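Local atomic coordinates of hypothetical protein (Pseudomonas aeruginosa, PDB entry 2H9F), a protein that probably isomerises 2-methylaconitate and has a fold resembling that of diaminopimelate epimerase. Residues I147-V152 with E174-F179; F210-I215 with V222-E227; Q7-A12 with W388-G393. All coordinates share one frame; numbering follows the deposited sequence.

Contact 1 of 3, residues I147-V152 with E174-F179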
loop_
_atom_site.group_PDB
_atom_site.type_symbol
_atom_site.label_atom_id
_atom_site.label_comp_id
_atom_site.label_asym_id
_atom_site.label_seq_id
_atom_site.Cartn_x
_atom_site.Cartn_y
_atom_site.Cartn_z
ATOM N N ILE A 147 24.661 -13.813 8.492
ATOM C CA ILE A 147 24.945 -13.432 9.860
ATOM C C ILE A 147 24.426 -12.024 9.977
ATOM O O ILE A 147 24.770 -11.179 9.162
ATOM C CB ILE A 147 26.463 -13.389 10.180
ATOM C CG1 ILE A 147 27.141 -14.692 9.771
ATOM C CG2 ILE A 147 26.668 -13.091 11.668
ATOM C CD1 ILE A 147 26.578 -15.905 10.400
ATOM N N ALA A 148 23.551 -11.820 10.949
ATOM C CA ALA A 148 22.996 -10.526 11.271
ATOM C C ALA A 148 23.538 -10.113 12.643
ATOM O O ALA A 148 23.325 -10.791 13.656
ATOM C CB ALA A 148 21.463 -10.587 11.265
ATOM N N HIS A 149 24.247 -8.991 12.662
ATOM C CA HIS A 149 24.794 -8.451 13.875
ATOM C C HIS A 149 23.790 -7.475 14.425
ATOM O O HIS A 149 23.721 -6.316 13.990
ATOM C CB HIS A 149 26.128 -7.777 13.585
ATOM C CG HIS A 149 27.145 -8.694 12.968
ATOM N ND1 HIS A 149 28.081 -9.370 13.711
ATOM C CD2 HIS A 149 27.389 -9.020 11.677
ATOM C CE1 HIS A 149 28.838 -10.093 12.910
ATOM N NE2 HIS A 149 28.432 -9.908 11.672
ATOM N N VAL A 150 22.996 -7.939 15.385
ATOM C CA VAL A 150 21.844 -7.194 15.846
ATOM C C VAL A 150 22.159 -6.534 17.156
ATOM O O VAL A 150 22.550 -7.201 18.113
ATOM C CB VAL A 150 20.601 -8.144 15.994
ATOM C CG1 VAL A 150 19.394 -7.378 16.528
ATOM C CG2 VAL A 150 20.274 -8.763 14.698
ATOM N N PRO A 151 22.002 -5.197 17.237
ATOM C CA PRO A 151 22.312 -4.589 18.499
ATOM C C PRO A 151 21.257 -4.846 19.540
ATOM O O PRO A 151 20.070 -4.975 19.210
ATOM C CB PRO A 151 22.384 -3.096 18.150
ATOM C CG PRO A 151 21.411 -2.947 17.025
ATOM C CD PRO A 151 21.538 -4.210 16.245
ATOM N N VAL A 152 21.697 -4.856 20.789
ATOM C CA VAL A 152 20.904 -5.268 21.929
ATOM C C VAL A 152 21.176 -4.307 23.093
ATOM O O VAL A 152 22.337 -3.970 23.382
ATOM C CB VAL A 152 21.250 -6.695 22.340
ATOM C CG1 VAL A 152 20.604 -7.063 23.699
ATOM C CG2 VAL A 152 20.880 -7.690 21.224
ATOM N N GLU A 174 21.455 0.505 13.279
ATOM C CA GLU A 174 22.146 -0.186 12.187
ATOM C C GLU A 174 22.291 -1.650 12.514
ATOM O O GLU A 174 22.630 -2.008 13.644
ATOM C CB GLU A 174 23.529 0.461 11.974
ATOM C CG GLU A 174 24.314 -0.166 10.882
ATOM C CD GLU A 174 25.656 0.526 10.642
ATOM O OE1 GLU A 174 25.999 1.456 11.409
ATOM O OE2 GLU A 174 26.345 0.185 9.653
ATOM N N ILE A 175 21.938 -2.491 11.553
ATOM C CA ILE A 175 22.183 -3.928 11.616
ATOM C C ILE A 175 23.097 -4.234 10.443
ATOM O O ILE A 175 22.730 -4.043 9.287
ATOM C CB ILE A 175 20.901 -4.752 11.458
ATOM C CG1 ILE A 175 19.969 -4.468 12.641
ATOM C CG2 ILE A 175 21.218 -6.232 11.436
ATOM C CD1 ILE A 175 18.504 -4.986 12.516
ATOM N N VAL A 176 24.302 -4.701 10.729
ATOM C CA VAL A 176 25.227 -5.129 9.689
ATOM C C VAL A 176 24.916 -6.590 9.347
ATOM O O VAL A 176 24.774 -7.413 10.243
ATOM C CB VAL A 176 26.697 -5.026 10.214
ATOM C CG1 VAL A 176 27.682 -5.630 9.236
ATOM C CG2 VAL A 176 27.044 -3.571 10.560
ATOM N N LEU A 177 24.816 -6.894 8.051
ATOM C CA LEU A 177 24.577 -8.232 7.574
ATOM C C LEU A 177 25.789 -8.741 6.842
ATOM O O LEU A 177 26.393 -7.976 6.092
ATOM C CB LEU A 177 23.395 -8.250 6.589
ATOM C CG LEU A 177 22.007 -7.770 7.052
ATOM C CD1 LEU A 177 21.074 -7.624 5.842
ATOM C CD2 LEU A 177 21.405 -8.705 8.120
ATOM N N GLU A 178 26.109 -10.029 7.013
ATOM C CA GLU A 178 27.143 -10.701 6.240
ATOM C C GLU A 178 26.533 -11.899 5.532
ATOM O O GLU A 178 26.057 -12.814 6.181
ATOM C CB GLU A 178 28.304 -11.246 7.106
ATOM C CG GLU A 178 28.800 -10.322 8.151
ATOM C CD GLU A 178 30.101 -10.804 8.818
ATOM O OE1 GLU A 178 30.410 -12.003 8.795
ATOM O OE2 GLU A 178 30.820 -9.941 9.355
ATOM N N PHE A 179 26.583 -11.877 4.207
ATOM C CA PHE A 179 26.143 -12.982 3.395
ATOM C C PHE A 179 27.357 -13.824 3.068
ATOM O O PHE A 179 28.257 -13.394 2.346
ATOM C CB PHE A 179 25.476 -12.450 2.136
ATOM C CG PHE A 179 24.200 -11.714 2.403
ATOM C CD1 PHE A 179 24.221 -10.399 2.807
ATOM C CD2 PHE A 179 22.976 -12.349 2.297
ATOM C CE1 PHE A 179 23.050 -9.705 3.073
ATOM C CE2 PHE A 179 21.780 -11.658 2.553
ATOM C CZ PHE A 179 21.833 -10.335 2.946
HETATM O O HOH W 1 25.362 -4.242 13.685
#
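Glu174 and Pro151 meet at one end of an antiparallel strand pair within the diaminopimelate epimerase-like fold of the PrpF family. The backbone O of Glu174 lies 3.6 Å from Pro151 CD, while Glu174 OE2 is hydrogen-bonded to the Ser378 hydroxyl. Ile175 then crosses the proline at about a right angle, its CG1 against CD. The Ile175 CG2 branch, set anti to the backbone N, rests 3.6 Å from His149 O. Val176 O receives a nearly linear bond from His149 N (2.9 Å, 174° at the hydrogen), and a water that donates to His149 O and accepts from Val176 N replaces a direct return bond. On the buried face, toward helix 106-118, Leu177 reaches back with CD2 to Ala148 CB, 3.7 Å away. Glu178 and Ile147 form a hydrogen-bonded pair, N to O in both directions. The Glu178 side chain shares a partly exposed face with His149: ring and carboxylate planes stand 61° apart, with Glu178 CG in the ring plane at its edge. A weak, long ion pair joins Glu178 OE1 to Lys374, and the other carboxylate oxygen, OE2, lies 3.3 Å from His149 NE2.

Contact 2 of 3, residues F210-I215 with V222-E227; sequences FKATMI and VFVNAE
Met214, a selenomethionine in the crystal, and Val222 form the apolar centre of this beta hairpin, made of strands 208-216 and 220-225. The two side chains lie side by side and point the same way, so that Met214 CG fits against both branches of the valine, 4.0 Å from CG1 and 4.1 Å from CG2. Ala212 extends the same face, and its CB packs 3.9 Å from Val224 CG1; Leu202 of strand 200-204 adds to this apolar layer against both Ala212 and Met214.

The other face carries Thr213, Ile215 and Phe223. Ile215 places CG1 anti to the backbone N (chi1 -173°), which leaves CG2 between N and the carbonyl carbon and places it in the plane of the Phe223 ring, at its edge, 3.7 Å from CE2. Val336 of helix 335-339 also packs on this phenylalanine.

In the backbone between the faces, Thr213 and Phe223 form a hydrogen-bonded pair. The bond from Phe223 N to Thr213 O is fairly straight (168° at the hydrogen), whereas that from Thr213 N to Phe223 O is more bent (146°); the same Phe223 O also receives a CA-H contact from Ala212. Thr213 OG1 is satisfied beyond the hairpin, by Leu198 O and Leu335 N.

Farther out the pairing gives way to solvent and charge. Lys211 NZ forms a salt bridge with Asp201. The Lys211 backbone, by contrast, stays linked to the facing strand through one water, which donates to Lys211 O at 2.5 Å and accepts from Asn225 N at 3.0 Å.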
loop_
_atom_site.group_PDB
_atom_site.type_symbol
_atom_site.label_atom_id
_atom_site.label_comp_id
_atom_site.label_asym_id
_atom_site.label_seq_id
_atom_site.Cartn_x
_atom_site.Cartn_y
_atom_site.Cartn_z
ATOM N N PHE A 210 40.140 2.585 -22.824
ATOM C CA PHE A 210 40.062 2.997 -21.437
ATOM C C PHE A 210 40.422 1.851 -20.517
ATOM O O PHE A 210 40.095 0.728 -20.802
ATOM C CB PHE A 210 38.639 3.430 -21.126
ATOM C CG PHE A 210 38.164 4.601 -21.941
ATOM C CD1 PHE A 210 38.864 5.794 -21.941
ATOM C CD2 PHE A 210 37.012 4.510 -22.710
ATOM C CE1 PHE A 210 38.422 6.879 -22.698
ATOM C CE2 PHE A 210 36.569 5.597 -23.470
ATOM C CZ PHE A 210 37.266 6.780 -23.453
ATOM N N LYS A 211 41.049 2.144 -19.382
ATOM C CA LYS A 211 41.207 1.139 -18.351
ATOM C C LYS A 211 39.825 0.746 -17.843
ATOM O O LYS A 211 38.927 1.570 -17.714
ATOM C CB LYS A 211 42.059 1.653 -17.201
ATOM C CG LYS A 211 43.518 1.986 -17.546
ATOM C CD LYS A 211 44.272 0.780 -18.056
ATOM C CE LYS A 211 45.706 1.125 -18.446
ATOM N NZ LYS A 211 46.400 -0.021 -19.131
ATOM N N ALA A 212 39.621 -0.533 -17.595
ATOM C CA ALA A 212 38.336 -0.958 -17.082
ATOM C C ALA A 212 38.459 -2.223 -16.239
ATOM O O ALA A 212 39.218 -3.100 -16.576
ATOM C CB ALA A 212 37.347 -1.158 -18.245
ATOM N N THR A 213 37.711 -2.296 -15.142
ATOM C CA THR A 213 37.515 -3.548 -14.429
ATOM C C THR A 213 36.108 -4.042 -14.746
ATOM O O THR A 213 35.128 -3.349 -14.497
ATOM C CB THR A 213 37.660 -3.334 -12.922
ATOM O OG1 THR A 213 39.046 -3.101 -12.624
ATOM C CG2 THR A 213 37.136 -4.559 -12.122
HETATM N N MSE A 214 36.032 -5.238 -15.306
HETATM C CA MSE A 214 34.798 -5.900 -15.661
HETATM C C MSE A 214 34.662 -7.076 -14.690
HETATM O O MSE A 214 35.462 -8.001 -14.717
HETATM C CB MSE A 214 34.861 -6.355 -17.116
HETATM C CG MSE A 214 34.710 -5.202 -18.102
HETATM SE SE MSE A 214 35.214 -5.619 -19.879
HETATM C CE MSE A 214 37.187 -5.395 -19.681
ATOM N N ILE A 215 33.694 -6.971 -13.788
ATOM C CA ILE A 215 33.527 -7.880 -12.676
ATOM C C ILE A 215 32.084 -8.430 -12.641
ATOM O O ILE A 215 31.108 -7.707 -12.833
ATOM C CB ILE A 215 33.919 -7.178 -11.320
ATOM C CG1 ILE A 215 33.904 -8.184 -10.157
ATOM C CG2 ILE A 215 33.037 -6.013 -11.020
ATOM C CD1 ILE A 215 34.607 -7.729 -8.893
ATOM N N VAL A 222 30.782 -3.039 -15.555
ATOM C CA VAL A 222 31.945 -2.441 -16.173
ATOM C C VAL A 222 32.303 -1.167 -15.427
ATOM O O VAL A 222 31.522 -0.206 -15.395
ATOM C CB VAL A 222 31.686 -2.083 -17.653
ATOM C CG1 VAL A 222 32.977 -1.651 -18.284
ATOM C CG2 VAL A 222 31.092 -3.288 -18.419
ATOM N N PHE A 223 33.483 -1.160 -14.795
ATOM C CA PHE A 223 33.983 0.026 -14.077
ATOM C C PHE A 223 35.082 0.747 -14.841
ATOM O O PHE A 223 36.030 0.127 -15.254
ATOM C CB PHE A 223 34.600 -0.326 -12.687
ATOM C CG PHE A 223 33.602 -0.731 -11.619
ATOM C CD1 PHE A 223 32.870 0.215 -10.944
ATOM C CD2 PHE A 223 33.414 -2.070 -11.292
ATOM C CE1 PHE A 223 31.985 -0.163 -9.933
ATOM C CE2 PHE A 223 32.522 -2.448 -10.295
ATOM C CZ PHE A 223 31.808 -1.485 -9.624
ATOM N N VAL A 224 35.038 2.084 -14.863
ATOM C CA VAL A 224 36.090 2.876 -15.482
ATOM C C VAL A 224 36.459 4.033 -14.586
ATOM O O VAL A 224 35.721 4.330 -13.702
ATOM C CB VAL A 224 35.657 3.389 -16.876
ATOM C CG1 VAL A 224 35.418 2.174 -17.836
ATOM C CG2 VAL A 224 34.411 4.256 -16.797
ATOM N N ASN A 225 37.616 4.642 -14.822
ATOM C CA ASN A 225 38.069 5.787 -14.077
ATOM C C ASN A 225 37.425 7.024 -14.634
ATOM O O ASN A 225 37.591 7.340 -15.827
ATOM C CB ASN A 225 39.595 5.913 -14.196
ATOM C CG ASN A 225 40.345 4.906 -13.319
ATOM O OD1 ASN A 225 39.900 4.581 -12.207
ATOM N ND2 ASN A 225 41.483 4.412 -13.817
ATOM N N ALA A 226 36.725 7.734 -13.762
ATOM C CA ALA A 226 36.160 9.049 -14.055
ATOM C C ALA A 226 37.087 9.916 -14.892
ATOM O O ALA A 226 36.697 10.426 -15.954
ATOM C CB ALA A 226 35.801 9.752 -12.783
ATOM N N GLU A 227 38.317 10.085 -14.430
ATOM C CA GLU A 227 39.224 11.037 -15.073
ATOM C C GLU A 227 39.457 10.666 -16.538
ATOM O O GLU A 227 39.409 11.514 -17.426
ATOM C CB GLU A 227 40.566 11.103 -14.351
ATOM C CG GLU A 227 41.449 12.288 -14.818
ATOM C CD GLU A 227 42.858 12.319 -14.163
ATOM O OE1 GLU A 227 42.987 12.036 -12.934
ATOM O OE2 GLU A 227 43.839 12.648 -14.889
HETATM O O HOH W 2 39.193 4.005 -17.275
#

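Contact 3 of 3, residues Q7-A12 with W388-G393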
loop_
_atom_site.group_PDB
_atom_site.type_symbol
_atom_site.label_atom_id
_atom_site.label_comp_id
_atom_site.label_asym_id
_atom_site.label_seq_id
_atom_site.Cartn_x
_atom_site.Cartn_y
_atom_site.Cartn_z
ATOM N N GLN A 7 -13.113 -15.726 12.981
ATOM C CA GLN A 7 -11.765 -15.759 12.470
ATOM C C GLN A 7 -10.858 -16.440 13.475
ATOM O O GLN A 7 -11.108 -16.410 14.684
ATOM C CB GLN A 7 -11.287 -14.314 12.259
ATOM C CG GLN A 7 -12.102 -13.530 11.214
ATOM C CD GLN A 7 -11.321 -12.444 10.574
ATOM O OE1 GLN A 7 -10.682 -12.677 9.582
ATOM N NE2 GLN A 7 -11.321 -11.250 11.186
ATOM N N ILE A 8 -9.767 -16.980 12.951
ATOM C CA ILE A 8 -8.634 -17.563 13.707
ATOM C C ILE A 8 -7.729 -16.394 14.063
ATOM O O ILE A 8 -7.583 -15.477 13.256
ATOM C CB ILE A 8 -7.924 -18.629 12.793
ATOM C CG1 ILE A 8 -8.963 -19.680 12.437
ATOM C CG2 ILE A 8 -6.778 -19.329 13.418
ATOM C CD1 ILE A 8 -9.686 -20.257 13.622
ATOM N N ARG A 9 -7.198 -16.381 15.287
ATOM C CA ARG A 9 -6.159 -15.431 15.671
ATOM C C ARG A 9 -4.794 -16.145 15.692
ATOM O O ARG A 9 -4.625 -17.170 16.393
ATOM C CB ARG A 9 -6.439 -14.812 17.058
ATOM C CG ARG A 9 -7.882 -14.300 17.383
ATOM C CD ARG A 9 -7.856 -13.350 18.631
ATOM N NE ARG A 9 -7.093 -13.881 19.790
ATOM C CZ ARG A 9 -6.364 -13.177 20.679
ATOM N NH1 ARG A 9 -6.236 -11.860 20.618
ATOM N NH2 ARG A 9 -5.743 -13.819 21.658
ATOM N N ILE A 10 -3.865 -15.664 14.863
ATOM C CA ILE A 10 -2.511 -16.251 14.695
ATOM C C ILE A 10 -1.471 -15.264 15.150
ATOM O O ILE A 10 -1.419 -14.127 14.631
ATOM C CB ILE A 10 -2.231 -16.734 13.229
ATOM C CG1 ILE A 10 -3.371 -17.612 12.738
ATOM C CG2 ILE A 10 -0.876 -17.550 13.101
ATOM C CD1 ILE A 10 -3.371 -17.808 11.261
ATOM N N PRO A 11 -0.697 -15.644 16.184
ATOM C CA PRO A 11 0.384 -14.766 16.648
ATOM C C PRO A 11 1.300 -14.382 15.496
ATOM O O PRO A 11 1.747 -15.236 14.759
ATOM C CB PRO A 11 1.132 -15.610 17.687
ATOM C CG PRO A 11 0.198 -16.707 18.048
ATOM C CD PRO A 11 -0.744 -16.909 16.920
ATOM N N ALA A 12 1.590 -13.091 15.369
ATOM C CA ALA A 12 2.386 -12.568 14.257
ATOM C C ALA A 12 2.989 -11.251 14.703
ATOM O O ALA A 12 2.491 -10.613 15.616
ATOM C CB ALA A 12 1.540 -12.261 13.000
ATOM N N TRP A 388 -1.654 -10.434 16.924
ATOM C CA TRP A 388 -2.244 -11.569 16.186
ATOM C C TRP A 388 -2.851 -11.033 14.905
ATOM O O TRP A 388 -3.483 -9.949 14.912
ATOM C CB TRP A 388 -3.383 -12.143 17.007
ATOM C CG TRP A 388 -2.979 -12.744 18.311
ATOM C CD1 TRP A 388 -2.756 -14.066 18.565
ATOM C CD2 TRP A 388 -2.777 -12.056 19.540
ATOM N NE1 TRP A 388 -2.395 -14.233 19.861
ATOM C CE2 TRP A 388 -2.425 -13.023 20.497
ATOM C CE3 TRP A 388 -2.869 -10.700 19.931
ATOM C CZ2 TRP A 388 -2.137 -12.695 21.804
ATOM C CZ3 TRP A 388 -2.575 -10.367 21.227
ATOM C CH2 TRP A 388 -2.198 -11.357 22.157
ATOM N N VAL A 389 -2.640 -11.756 13.820
ATOM C CA VAL A 389 -3.417 -11.547 12.617
ATOM C C VAL A 389 -4.683 -12.389 12.713
ATOM O O VAL A 389 -4.680 -13.481 13.321
ATOM C CB VAL A 389 -2.648 -11.868 11.309
ATOM C CG1 VAL A 389 -1.571 -10.912 11.053
ATOM C CG2 VAL A 389 -2.077 -13.353 11.259
ATOM N N ARG A 390 -5.729 -11.931 12.035
ATOM C CA ARG A 390 -6.951 -12.724 11.874
ATOM C C ARG A 390 -7.255 -13.081 10.430
ATOM O O ARG A 390 -7.072 -12.281 9.521
ATOM C CB ARG A 390 -8.165 -12.009 12.430
ATOM C CG ARG A 390 -8.067 -11.588 13.873
ATOM C CD ARG A 390 -9.472 -11.179 14.347
ATOM N NE ARG A 390 -9.492 -10.925 15.756
ATOM C CZ ARG A 390 -10.576 -10.681 16.478
ATOM N NH1 ARG A 390 -11.789 -10.716 15.935
ATOM N NH2 ARG A 390 -10.435 -10.411 17.774
ATOM N N VAL A 391 -7.676 -14.325 10.224
ATOM C CA VAL A 391 -8.222 -14.726 8.964
ATOM C C VAL A 391 -9.418 -15.642 9.259
ATOM O O VAL A 391 -9.482 -16.248 10.320
ATOM C CB VAL A 391 -7.208 -15.483 8.044
ATOM C CG1 VAL A 391 -5.969 -14.605 7.744
ATOM C CG2 VAL A 391 -6.802 -16.782 8.652
ATOM N N PRO A 392 -10.343 -15.761 8.302
ATOM C CA PRO A 392 -11.387 -16.778 8.413
ATOM C C PRO A 392 -10.824 -18.203 8.437
ATOM O O PRO A 392 -9.916 -18.540 7.679
ATOM C CB PRO A 392 -12.258 -16.496 7.181
ATOM C CG PRO A 392 -12.016 -15.057 6.894
ATOM C CD PRO A 392 -10.546 -14.915 7.114
ATOM N N GLY A 393 -11.403 -19.050 9.289
ATOM C CA GLY A 393 -10.831 -20.353 9.568
ATOM C C GLY A 393 -10.927 -21.312 8.395
ATOM O O GLY A 393 -10.171 -22.259 8.303
#
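Gln7 and Arg390 cross at about a right angle where the first strand of the chain runs antiparallel to its last. The glutamine amide reaches over the neighbouring backbone, with NE2 3.5 Å from Arg390 CB and OE1 against Pro392 CD. Both polar ends of this buried amide find their partners on the second subunit: NE2 binds its Glu159, OE1 its Arg382.

Ile8 pairs with Val391 through two backbone bonds, the one from Ile8 N to Val391 O being the shorter at 2.7 Å. Ile8 CG1 packs tightly on Gly393, 3.5 Å from its CA.

Arg9 bends at chi3 (-48°) and lays its guanidinium over one face of Trp388, with the planes 26° apart. CZ stands 3.9 Å from the centroid of the five-membered ring, close to the ring normal, in a cation-pi stack; NH1 lies over the CD2-CE3 bond and NH2 near CE2. Arg390 runs alongside Arg9, pointing the same way, but the two guanidinium planes are nearly perpendicular. Glu386 of the second subunit forms salt bridges with both arginines and would help balance their like charges.

Ile10 and Val389 exchange two backbone bonds, Ile10 N to Val389 O and Val389 N to Ile10 O, each 2.8 Å long. On the buried face Ile10 CB touches Val389 CG2. Next, the Pro11 side chain crosses that of Trp388 at a slant, with Pro11 CD 3.9 Å from Trp388 CD1. Ala12 closes the row as CB meets Val389 CG1.

With its apolar face turned to helix 39-49, its charged face to the partner, and Trp388 and Val389 pairing with a strand of the second subunit, the arrangement is a terminal strand pair whose 388-392 edge continues the sheet into the second subunit, a beta-sheet extension across a dimer interface.

In the fold
All three contacts are antiparallel strand pairs, but their surroundings set their chemistry. Contact 2 is the most thoroughly buried: a local hairpin, mainly apolar on both faces. Its centre lies about 54 Å from that of contact 3, on the opposite side of the chain's centre. Contact 1, closest to that centre, is two-faced, with aliphatic groups turned to a helix and a histidine and a glutamate on the partly exposed side. Contact 3 joins the chain's two ends, keeps an apolar face toward a helix and adds charged side chains where the second subunit approaches. Strand 369-386 links contacts 1 and 3, pairing with 175-180 and 7-17, although their nearest atoms stay about 17 Å apart.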